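Local structure of borrelidin polyketide synthase, type I (Streptomyces parvulus, 6OBT) at residues G229-A234 with P291-G296. The protein is a dehydratase domain of a modular polyketide synthase that probably removes water from a beta-hydroxyacyl intermediate during assembly of the antibiotic borrelidin. Residues are numbered along the deposited sequence; the frame is centred on the assembly and turned at random.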
loop_
_atom_site.group_PDB
_atom_site.type_symbol
_atom_site.label_atom_id
_atom_site.label_comp_id
_atom_site.label_asym_id
_atom_site.label_seq_id
_atom_site.Cartn_x
_atom_site.Cartn_y
_atom_site.Cartn_z
ATOM N N GLY A 229 13.647 2.833 -22.507
ATOM C CA GLY A 229 14.502 2.474 -23.629
ATOM C C GLY A 229 15.305 3.653 -24.128
ATOM O O GLY A 229 16.445 3.496 -24.588
ATOM N N LEU A 230 14.725 4.844 -24.041
ATOM C CA LEU A 230 15.425 6.055 -24.447
ATOM C C LEU A 230 16.369 6.522 -23.346
ATOM O O LEU A 230 17.519 6.885 -23.617
ATOM C CB LEU A 230 14.403 7.130 -24.794
ATOM C CG LEU A 230 14.931 8.483 -25.243
ATOM C CD1 LEU A 230 15.782 8.279 -26.475
ATOM C CD2 LEU A 230 13.790 9.404 -25.544
ATOM N N PHE A 231 15.898 6.480 -22.094
ATOM C CA PHE A 231 16.769 6.713 -20.948
ATOM C C PHE A 231 18.000 5.801 -20.999
ATOM O O PHE A 231 19.134 6.255 -20.788
ATOM C CB PHE A 231 15.946 6.492 -19.663
ATOM C CG PHE A 231 16.445 7.236 -18.441
ATOM C CD1 PHE A 231 15.568 7.529 -17.406
ATOM C CD2 PHE A 231 17.777 7.583 -18.299
ATOM C CE1 PHE A 231 15.995 8.190 -16.268
ATOM C CE2 PHE A 231 18.214 8.237 -17.167
ATOM C CZ PHE A 231 17.328 8.532 -16.147
ATOM N N ASP A 232 17.805 4.505 -21.291
ATOM C CA ASP A 232 18.948 3.599 -21.292
ATOM C C ASP A 232 19.896 3.894 -22.452
ATOM O O ASP A 232 21.126 3.815 -22.303
ATOM C CB ASP A 232 18.484 2.140 -21.366
ATOM C CG ASP A 232 19.634 1.180 -21.309
ATOM O OD1 ASP A 232 19.930 0.507 -22.332
ATOM O OD2 ASP A 232 20.277 1.129 -20.241
ATOM N N ALA A 233 19.348 4.212 -23.620
ATOM C CA ALA A 233 20.219 4.509 -24.756
ATOM C C ALA A 233 21.007 5.797 -24.535
ATOM O O ALA A 233 22.123 5.932 -25.054
ATOM C CB ALA A 233 19.394 4.588 -26.032
ATOM N N ALA A 234 20.464 6.733 -23.747
ATOM C CA ALA A 234 21.219 7.927 -23.369
ATOM C C ALA A 234 22.495 7.548 -22.629
ATOM O O ALA A 234 23.567 8.119 -22.875
ATOM C CB ALA A 234 20.355 8.849 -22.506
ATOM N N PRO A 291 15.667 21.848 -22.564
ATOM C CA PRO A 291 16.280 20.869 -21.662
ATOM C C PRO A 291 15.310 19.732 -21.354
ATOM O O PRO A 291 14.090 19.924 -21.320
ATOM C CB PRO A 291 16.601 21.703 -20.412
ATOM C CG PRO A 291 16.704 23.089 -20.910
ATOM C CD PRO A 291 15.675 23.203 -21.990
ATOM N N VAL A 292 15.865 18.526 -21.190
ATOM C CA VAL A 292 15.079 17.335 -20.859
ATOM C C VAL A 292 15.675 16.649 -19.632
ATOM O O VAL A 292 14.957 16.318 -18.683
ATOM C CB VAL A 292 15.006 16.337 -22.038
ATOM C CG1 VAL A 292 14.220 15.050 -21.624
ATOM C CG2 VAL A 292 14.389 16.970 -23.280
ATOM N N LEU A 293 16.989 16.419 -19.631
ATOM C CA LEU A 293 17.569 15.606 -18.571
ATOM C C LEU A 293 18.981 16.059 -18.248
ATOM O O LEU A 293 19.765 16.380 -19.155
ATOM C CB LEU A 293 17.558 14.117 -18.963
ATOM C CG LEU A 293 18.297 13.078 -18.115
ATOM C CD1 LEU A 293 17.474 12.690 -16.881
ATOM C CD2 LEU A 293 18.636 11.844 -18.956
ATOM N N THR A 294 19.299 16.082 -16.948
ATOM C CA THR A 294 20.672 16.249 -16.477
ATOM C C THR A 294 21.011 15.162 -15.464
ATOM O O THR A 294 20.199 14.849 -14.585
ATOM C CB THR A 294 20.891 17.644 -15.854
ATOM O OG1 THR A 294 19.845 17.934 -14.920
ATOM C CG2 THR A 294 20.880 18.709 -16.930
ATOM N N ILE A 295 22.210 14.593 -15.597
ATOM C CA ILE A 295 22.810 13.701 -14.603
ATOM C C ILE A 295 24.114 14.342 -14.146
ATOM O O ILE A 295 25.082 14.416 -14.915
ATOM C CB ILE A 295 23.064 12.290 -15.148
ATOM C CG1 ILE A 295 21.806 11.678 -15.759
ATOM C CG2 ILE A 295 23.587 11.381 -14.045
ATOM C CD1 ILE A 295 22.093 10.299 -16.438
ATOM N N GLY A 296 24.145 14.783 -12.886
ATOM C CA GLY A 296 25.332 15.431 -12.357
ATOM C C GLY A 296 26.556 14.535 -12.339
ATOM O O GLY A 296 27.673 14.994 -12.586
#
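Phe231, on helix 228-236, looks across at Leu293 and Ile295 of strand 291-301, the backbones coming closest where the CA atoms of Phe231 and Leu293 stand 9.2 Å apart. That spacing leaves the meeting to side chains alone, and no hydrogen bond joins the two segments. With CG swung away from its own backbone N (chi1 -155°), the Phe231 ring spans the gap, and its CE2 corner rests 4.0 Å from Leu293 CD2. The two side chains cross at about a right angle, and the methyl reaches the ring obliquely. Ile295, two residues further along the strand and on the same face, brings CD1 to the rim of the ring near its plane, a looser touch at 4.5 Å from Phe231 CE2. All three side chains are buried. This is helix-on-sheet packing within the double hot-dog fold of polyketide synthase dehydratases, where helix 228-236 lies against the curved strands. A classic beta bulge, in which Val292 and Leu293 both face Ala284, places an extra residue in the pairing with strand 281-286. Val261 on strand 254-263 touches both Leu293 and Ile295, while Val84, Val87 and Glu88 of helix 83-97 pack on Phe231.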